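Local coordinates for protein racemase, putative (Roseobacter denitrificans, PDB 3TCS) that binds magnesium and, as a member of the mandelate racemase/muconate lactonizing enzyme family, probably acts as a hydro-lyase or racemase on a substrate not yet established, at residues D83-V88 / I287-R292; I87-E92 / S98-A103; E257-L262 / Q266-M271. All coordinates share one frame; numbering follows the deposited sequence.

Contact 1: residues D83-V88 / I287-R292; sequences DLLDIV and ICRTLR
D86 and R292 reach for each other from opposite directions and form a salt bridge between helix 81-91 and helix 287-300. Both guanidinium terminal nitrogens of R292 close on one carboxylate oxygen, so the grip is end-on but not the two-to-two pairing of a classic bidentate bridge. NH1 of R292 donates to the syn lone pair of D86 OD1 at 2.7 Å, with an N-H...O angle of 153°. NH2 of R292, 3.0 Å from the same OD1 of D86, meets that oxygen from above the carboxylate plane. The two flat groups are turned 75° against each other, although OD1 lies nearly in the guanidinium plane. An R292 chain extended from CG to NE spans the gap, and its NE has a further salt bridge to D82, which helps fix the rotation of the head. CG of R289 packs over one guanidinium face.

A water extends the polar network. It donates to OD1 of D86 at 2.8 Å and accepts from NH1 of R289 at 3.0 Å, joining two opposite charges that do not meet directly; NE of R289 is bound by the carbonyl oxygen of L284.

The apolar part is small and buried. L85 directs CD1 at CB of C288, 3.8 Å away. M73 packs on the same leucine, while W112 packs on C288.

The helical segments run nearly perpendicular, at 98°, and their axes come no closer than 10.6 Å, a separation bridged by long side chains. This is an interdomain contact of the enolase-superfamily architecture, in which the helical part of the N-terminal capping domain leans on a helix of the TIM barrel.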
# COMPACT_ATOMS: atom_id res chain seq x y z
N ASP B 83 -0.98 10.47 17.29
CA ASP B 83 -1.94 11.28 16.56
C ASP B 83 -1.28 11.94 15.35
O ASP B 83 -1.88 12.02 14.28
CB ASP B 83 -2.55 12.35 17.46
CG ASP B 83 -3.60 13.19 16.75
OD1 ASP B 83 -4.55 12.61 16.18
OD2 ASP B 83 -3.47 14.44 16.75
N LEU B 84 -0.05 12.40 15.52
CA LEU B 84 0.66 13.04 14.41
C LEU B 84 0.82 12.06 13.25
O LEU B 84 0.66 12.44 12.09
CB LEU B 84 2.03 13.54 14.88
CG LEU B 84 2.85 14.40 13.92
CD1 LEU B 84 1.99 15.52 13.34
CD2 LEU B 84 4.04 14.98 14.67
N LEU B 85 1.13 10.81 13.56
CA LEU B 85 1.28 9.78 12.54
C LEU B 85 -0.06 9.51 11.86
O LEU B 85 -0.11 9.24 10.66
CB LEU B 85 1.83 8.49 13.15
CG LEU B 85 3.27 8.62 13.67
CD1 LEU B 85 3.68 7.35 14.42
CD2 LEU B 85 4.19 8.88 12.50
N ASP B 86 -1.15 9.58 12.62
CA ASP B 86 -2.47 9.36 12.03
C ASP B 86 -2.76 10.49 11.05
O ASP B 86 -3.36 10.27 10.00
CB ASP B 86 -3.57 9.32 13.10
CG ASP B 86 -3.54 8.04 13.92
OD1 ASP B 86 -3.03 7.01 13.43
OD2 ASP B 86 -4.05 8.06 15.06
N ILE B 87 -2.35 11.70 11.41
CA ILE B 87 -2.56 12.86 10.55
C ILE B 87 -1.83 12.63 9.23
O ILE B 87 -2.36 12.95 8.16
CB ILE B 87 -2.04 14.16 11.20
CG1 ILE B 87 -3.01 14.60 12.30
CG2 ILE B 87 -1.88 15.25 10.14
CD1 ILE B 87 -2.55 15.81 13.09
N VAL B 88 -0.63 12.07 9.29
CA VAL B 88 0.13 11.81 8.07
C VAL B 88 -0.65 10.85 7.16
O VAL B 88 -0.79 11.12 5.97
CB VAL B 88 1.52 11.20 8.37
CG1 VAL B 88 2.19 10.78 7.06
CG2 VAL B 88 2.40 12.22 9.10
N ILE B 287 7.53 2.35 15.75
CA ILE B 287 7.27 1.86 17.10
C ILE B 287 5.83 2.15 17.56
O ILE B 287 5.13 1.24 18.02
CB ILE B 287 8.25 2.51 18.11
CG1 ILE B 287 9.67 2.01 17.83
CG2 ILE B 287 7.82 2.19 19.53
CD1 ILE B 287 9.87 0.53 18.07
N CYS B 288 5.40 3.39 17.44
CA CYS B 288 4.05 3.75 17.87
C CYS B 288 2.98 2.86 17.23
O CYS B 288 2.12 2.33 17.92
CB CYS B 288 3.75 5.22 17.54
SG CYS B 288 4.71 6.37 18.53
N ARG B 289 3.05 2.70 15.92
CA ARG B 289 2.07 1.88 15.23
C ARG B 289 2.23 0.40 15.59
O ARG B 289 1.24 -0.32 15.69
CB ARG B 289 2.16 2.13 13.73
CG ARG B 289 1.61 3.52 13.33
CD ARG B 289 1.97 3.88 11.90
NE ARG B 289 1.59 2.83 10.97
CZ ARG B 289 0.39 2.68 10.44
NH1 ARG B 289 -0.59 3.53 10.72
NH2 ARG B 289 0.16 1.66 9.62
N THR B 290 3.46 -0.05 15.80
CA THR B 290 3.67 -1.44 16.19
C THR B 290 3.05 -1.67 17.57
O THR B 290 2.47 -2.73 17.83
CB THR B 290 5.17 -1.80 16.22
OG1 THR B 290 5.72 -1.66 14.90
CG2 THR B 290 5.36 -3.24 16.68
N LEU B 291 3.18 -0.69 18.46
CA LEU B 291 2.61 -0.81 19.80
C LEU B 291 1.09 -0.95 19.76
O LEU B 291 0.48 -1.54 20.65
CB LEU B 291 3.01 0.40 20.66
CG LEU B 291 4.49 0.46 21.05
CD1 LEU B 291 4.77 1.73 21.84
CD2 LEU B 291 4.85 -0.78 21.86
N ARG B 292 0.46 -0.39 18.72
CA ARG B 292 -0.99 -0.52 18.58
C ARG B 292 -1.32 -1.97 18.28
O ARG B 292 -2.30 -2.51 18.79
CB ARG B 292 -1.51 0.38 17.47
CG ARG B 292 -1.32 1.86 17.73
CD ARG B 292 -2.01 2.70 16.67
NE ARG B 292 -1.41 4.03 16.58
CZ ARG B 292 -1.77 4.94 15.67
NH1 ARG B 292 -2.72 4.66 14.79
NH2 ARG B 292 -1.15 6.12 15.63
O HOH W 1 -0.98 6.33 11.62

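Contact 2: residues I87-E92 / S98-A103; sequences IVTERE and SYLRRA
The helical hairpin of the N-terminal capping domain, a standard element of the mandelate racemase/muconate lactonizing enzyme fold, turns back on itself here: the end of helix 81-91 packs against the start of helix 98-119. The helical segments are roughly antiparallel, at 152°, with axes 11.2 Å apart.

L100 is the central apolar side chain of this interface. Its CG stands anti to the backbone N (chi1 -174°), which sends both methyls toward the other helix. CD2 rests 3.8 Å from CB of E92 and also lies against CA of T89, whereas CD1 faces CG1 of V88 at 4.2 Å. E92, the first residue beyond the helical conformation, crosses L100 at about a right angle and offers only its aliphatic portion. Its CB and CG pack on L100, while the bent chain carries the carboxylate to W72 and Q68, which it bonds.

T89 divides its branches in a similar way. OG1, at chi1 62°, is placed to bond the carbonyl oxygen of D86 one turn back, and CG2 is left to lie over one face of the R101 guanidinium. R101 itself bends at chi2, and its NH1 is held by the carbonyl oxygen of F95 in the intervening loop.

On the far side of helix 98-119, F95 of the second subunit makes a cation-pi contact with R102. No hydrogen bond joins 87-92 to 98-103 directly; instead, one water bridges them. This water donates to O of T89 at 3.0 Å. The same water donates to O of E92 at 2.9 Å. From NH2 of R101 the water accepts a weak bond at 3.3 Å.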
# COMPACT_ATOMS: atom_id res chain seq x y z
N ILE B 87 -2.35 11.70 11.41
CA ILE B 87 -2.56 12.86 10.55
C ILE B 87 -1.83 12.63 9.23
O ILE B 87 -2.36 12.95 8.16
CB ILE B 87 -2.04 14.16 11.20
CG1 ILE B 87 -3.01 14.60 12.30
CG2 ILE B 87 -1.88 15.25 10.14
CD1 ILE B 87 -2.55 15.81 13.09
N VAL B 88 -0.63 12.07 9.29
CA VAL B 88 0.13 11.81 8.07
C VAL B 88 -0.65 10.85 7.16
O VAL B 88 -0.79 11.12 5.97
CB VAL B 88 1.52 11.20 8.37
CG1 VAL B 88 2.19 10.78 7.06
CG2 VAL B 88 2.40 12.22 9.10
N THR B 89 -1.16 9.76 7.72
CA THR B 89 -1.90 8.79 6.91
C THR B 89 -3.23 9.34 6.40
O THR B 89 -3.71 8.94 5.34
CB THR B 89 -2.18 7.47 7.69
OG1 THR B 89 -2.98 7.74 8.84
CG2 THR B 89 -0.87 6.84 8.12
N GLU B 90 -3.83 10.26 7.15
CA GLU B 90 -5.09 10.85 6.73
C GLU B 90 -4.85 11.88 5.63
O GLU B 90 -5.60 11.95 4.65
CB GLU B 90 -5.81 11.47 7.92
CG GLU B 90 -6.46 10.41 8.80
CD GLU B 90 -6.82 10.92 10.18
OE1 GLU B 90 -7.30 12.07 10.29
OE2 GLU B 90 -6.64 10.16 11.16
N ARG B 91 -3.79 12.67 5.77
CA ARG B 91 -3.47 13.67 4.76
C ARG B 91 -3.04 12.97 3.46
O ARG B 91 -3.22 13.50 2.37
CB ARG B 91 -2.33 14.57 5.23
CG ARG B 91 -2.68 15.46 6.40
CD ARG B 91 -3.59 16.61 5.97
NE ARG B 91 -3.87 17.49 7.11
CZ ARG B 91 -4.73 17.21 8.08
NH1 ARG B 91 -5.42 16.07 8.05
NH2 ARG B 91 -4.88 18.05 9.09
N GLU B 92 -2.48 11.78 3.60
CA GLU B 92 -2.02 11.02 2.44
C GLU B 92 -2.91 9.79 2.25
O GLU B 92 -2.42 8.72 1.89
CB GLU B 92 -0.57 10.57 2.65
CG GLU B 92 0.44 11.70 2.83
CD GLU B 92 0.59 12.57 1.59
OE1 GLU B 92 0.44 12.04 0.47
OE2 GLU B 92 0.88 13.78 1.73
N SER B 98 2.53 0.21 1.67
CA SER B 98 3.88 0.10 2.20
C SER B 98 4.81 1.31 2.22
O SER B 98 5.38 1.63 3.26
CB SER B 98 4.59 -1.06 1.50
OG SER B 98 5.87 -1.30 2.07
N TYR B 99 5.00 1.97 1.07
CA TYR B 99 5.94 3.08 1.04
C TYR B 99 5.73 4.19 2.06
O TYR B 99 6.69 4.62 2.70
CB TYR B 99 6.05 3.66 -0.38
CG TYR B 99 7.06 2.93 -1.24
CD1 TYR B 99 8.42 2.93 -0.90
CD2 TYR B 99 6.67 2.23 -2.38
CE1 TYR B 99 9.36 2.23 -1.67
CE2 TYR B 99 7.60 1.53 -3.15
CZ TYR B 99 8.94 1.54 -2.80
OH TYR B 99 9.85 0.85 -3.56
N LEU B 100 4.50 4.66 2.24
CA LEU B 100 4.28 5.72 3.22
C LEU B 100 4.65 5.25 4.63
O LEU B 100 5.24 6.01 5.40
CB LEU B 100 2.81 6.19 3.22
CG LEU B 100 2.51 7.39 4.12
CD1 LEU B 100 3.04 8.66 3.48
CD2 LEU B 100 1.01 7.51 4.37
N ARG B 101 4.31 4.01 4.97
CA ARG B 101 4.62 3.48 6.30
C ARG B 101 6.12 3.25 6.47
O ARG B 101 6.66 3.48 7.55
CB ARG B 101 3.88 2.17 6.57
CG ARG B 101 2.43 2.36 6.98
CD ARG B 101 1.61 2.80 5.81
NE ARG B 101 0.23 3.11 6.16
CZ ARG B 101 -0.61 3.67 5.30
NH1 ARG B 101 -0.19 3.96 4.08
NH2 ARG B 101 -1.85 3.97 5.67
N ARG B 102 6.77 2.79 5.41
CA ARG B 102 8.22 2.56 5.46
C ARG B 102 8.93 3.87 5.77
O ARG B 102 9.93 3.90 6.48
CB ARG B 102 8.73 2.03 4.12
CG ARG B 102 8.34 0.60 3.79
CD ARG B 102 8.75 0.25 2.36
NE ARG B 102 8.40 -1.13 2.03
CZ ARG B 102 9.29 -2.11 1.88
NH1 ARG B 102 10.59 -1.87 2.02
NH2 ARG B 102 8.87 -3.33 1.59
N ALA B 103 8.39 4.96 5.22
CA ALA B 103 8.96 6.29 5.41
C ALA B 103 8.65 6.82 6.80
O ALA B 103 9.53 7.34 7.50
CB ALA B 103 8.41 7.25 4.35
O HOH W 2 -2.43 6.68 3.90

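Contact 3: residues E257-L262 / Q266-M271; sequences EQDCDL and QRMIDM. With MG (magnesium ion), chain J; DAL (D-alanine), chain L.
Q266 meets the preceding segment through its backbone: its N donates to the carbonyl oxygen of L262 at 2.9 Å, with an N-H...O angle of 159°. This is the i to i+4 bond of the first turn of helix 262-270, and CB of Q266 lies alongside the same oxygen, 3.6 Å away. The chain of Q266, bent at chi2, folds over its own helix, where NE2 donates to OD1 of D270 at 3.0 Å. Immediately before it, D261 is the N-cap of the helix, and its OD2 also bonds OG1 of T264.

M268 comes next, its side chain pointing from the helix toward the loop. CG is anti to the backbone N (chi1 -174°), and a bend at chi3 brings CE up to D259 from the opposite direction. The methyl CE of M268 sits 3.3 Å from OD2 of D259, a close apolar-to-carboxylate approach in buried surroundings; L239 of helix 239-248 also packs on M268.

The loop so packed against the helix is a beta-alpha loop of the TIM barrel, leaving strand 252-255, and its beginning contributes E257 to the metal and ligand site. There, the chain of E257, extended beyond CG, carries OE1 to the magnesium at 2.0 Å, with E231 and D205 as the other protein ligands. D-alanine chelates the metal through N and O, and a water adds another ligand. OE2 of E257 stays off the metal and forms a salt bridge with K94 of the second subunit.

Further along, D270 ends the helical part as the acceptor for Q266. The backbone N of M271, already in the turn, donates to the carbonyl oxygen of R267, while its own carbonyl oxygen is bound by K243.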
# COMPACT_ATOMS: atom_id res chain seq x y z
N GLU B 257 4.13 -10.32 8.93
CA GLU B 257 5.25 -9.45 8.58
C GLU B 257 5.01 -8.45 7.44
O GLU B 257 5.59 -7.36 7.47
CB GLU B 257 6.51 -10.27 8.29
CG GLU B 257 6.47 -11.07 7.00
CD GLU B 257 7.64 -12.03 6.92
OE1 GLU B 257 7.79 -12.86 7.84
OE2 GLU B 257 8.41 -11.95 5.94
N GLN B 258 4.18 -8.80 6.46
CA GLN B 258 3.90 -7.87 5.36
C GLN B 258 2.69 -6.99 5.60
O GLN B 258 2.32 -6.18 4.74
CB GLN B 258 3.67 -8.62 4.05
CG GLN B 258 4.91 -9.20 3.39
CD GLN B 258 5.24 -10.60 3.87
OE1 GLN B 258 4.39 -11.30 4.42
NE2 GLN B 258 6.47 -11.02 3.63
N ASP B 259 2.04 -7.14 6.75
CA ASP B 259 0.86 -6.34 7.03
C ASP B 259 1.22 -4.98 7.62
O ASP B 259 1.80 -4.89 8.71
CB ASP B 259 -0.07 -7.12 7.95
CG ASP B 259 -0.72 -8.28 7.23
OD1 ASP B 259 -1.69 -8.05 6.48
OD2 ASP B 259 -0.24 -9.43 7.39
N CYS B 260 0.88 -3.92 6.90
CA CYS B 260 1.17 -2.56 7.33
C CYS B 260 -0.11 -1.75 7.58
O CYS B 260 -0.04 -0.58 7.94
CB CYS B 260 2.00 -1.84 6.27
SG CYS B 260 1.14 -1.60 4.69
N ASP B 261 -1.25 -2.40 7.40
CA ASP B 261 -2.57 -1.78 7.57
C ASP B 261 -3.19 -2.17 8.91
O ASP B 261 -3.48 -3.34 9.15
CB ASP B 261 -3.47 -2.23 6.42
CG ASP B 261 -4.85 -1.59 6.47
OD1 ASP B 261 -4.93 -0.35 6.39
OD2 ASP B 261 -5.84 -2.34 6.58
N LEU B 262 -3.41 -1.18 9.77
CA LEU B 262 -3.98 -1.43 11.10
C LEU B 262 -5.36 -2.08 11.10
O LEU B 262 -5.64 -2.94 11.93
CB LEU B 262 -3.97 -0.15 11.93
CG LEU B 262 -2.57 0.29 12.37
CD1 LEU B 262 -2.67 1.57 13.20
CD2 LEU B 262 -1.90 -0.82 13.19
N GLN B 266 -6.32 -5.61 12.84
CA GLN B 266 -7.45 -5.80 13.75
C GLN B 266 -8.30 -6.99 13.29
O GLN B 266 -8.75 -7.80 14.11
CB GLN B 266 -8.32 -4.53 13.79
CG GLN B 266 -9.39 -4.56 14.88
CD GLN B 266 -8.82 -4.32 16.26
OE1 GLN B 266 -8.33 -3.24 16.57
NE2 GLN B 266 -8.89 -5.34 17.11
N ARG B 267 -8.53 -7.09 11.99
CA ARG B 267 -9.32 -8.19 11.45
C ARG B 267 -8.62 -9.54 11.68
O ARG B 267 -9.25 -10.51 12.10
CB ARG B 267 -9.57 -8.00 9.96
CG ARG B 267 -10.49 -9.04 9.36
CD ARG B 267 -10.46 -9.00 7.84
NE ARG B 267 -11.32 -10.04 7.26
CZ ARG B 267 -11.19 -10.51 6.03
NH1 ARG B 267 -10.24 -10.05 5.23
NH2 ARG B 267 -12.02 -11.45 5.59
N MET B 268 -7.32 -9.58 11.40
CA MET B 268 -6.53 -10.80 11.57
C MET B 268 -6.58 -11.31 13.01
O MET B 268 -6.76 -12.51 13.26
CB MET B 268 -5.07 -10.54 11.18
CG MET B 268 -4.19 -11.79 11.19
SD MET B 268 -2.42 -11.40 11.32
CE MET B 268 -2.21 -10.26 9.94
N ILE B 269 -6.40 -10.40 13.95
CA ILE B 269 -6.41 -10.75 15.36
C ILE B 269 -7.81 -11.10 15.87
O ILE B 269 -7.98 -12.09 16.58
CB ILE B 269 -5.77 -9.61 16.19
CG1 ILE B 269 -4.28 -9.52 15.84
CG2 ILE B 269 -5.97 -9.86 17.69
CD1 ILE B 269 -3.53 -8.36 16.49
N ASP B 270 -8.80 -10.31 15.48
CA ASP B 270 -10.18 -10.57 15.89
C ASP B 270 -10.64 -11.97 15.46
O ASP B 270 -11.33 -12.66 16.21
CB ASP B 270 -11.14 -9.54 15.29
CG ASP B 270 -10.99 -8.15 15.90
OD1 ASP B 270 -10.21 -7.98 16.86
OD2 ASP B 270 -11.66 -7.22 15.41
N MET B 271 -10.26 -12.37 14.24
CA MET B 271 -10.67 -13.67 13.72
C MET B 271 -9.74 -14.80 14.14
O MET B 271 -9.98 -15.97 13.82
CB MET B 271 -10.77 -13.62 12.19
CG MET B 271 -9.42 -13.55 11.47
SD MET B 271 -9.59 -13.20 9.70
CE MET B 271 -9.98 -14.83 9.04
MG MG J . 8.49 -14.77 7.70
N DAL L . 10.49 -14.13 8.80
CA DAL L . 11.32 -14.37 7.61
CB DAL L . 12.65 -13.63 7.73
C DAL L . 10.61 -13.90 6.39
O DAL L . 9.56 -14.36 6.10
O HOH W 3 7.01 -15.27 6.29

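Overall arrangement
Contact 2 lies within the capping domain, contact 1 joins that domain to the barrel, and contact 3 belongs to the barrel. Contacts 1 and 2 share helix 81-91, with centres about 10 Å apart, and meet where R289 packs on R101 and T89. Contact 3, centred about 15 Å from contact 1 and about 17 Å from contact 2, alone reaches the magnesium and D-alanine, through E257. Segment 257-262 touches both others: O of C260 lies 2.8 Å from NH2 of R289 in contact 1, and SG of C260 lies 3.8 Å from N of S98 in contact 2. All three contacts also touch the second subunit.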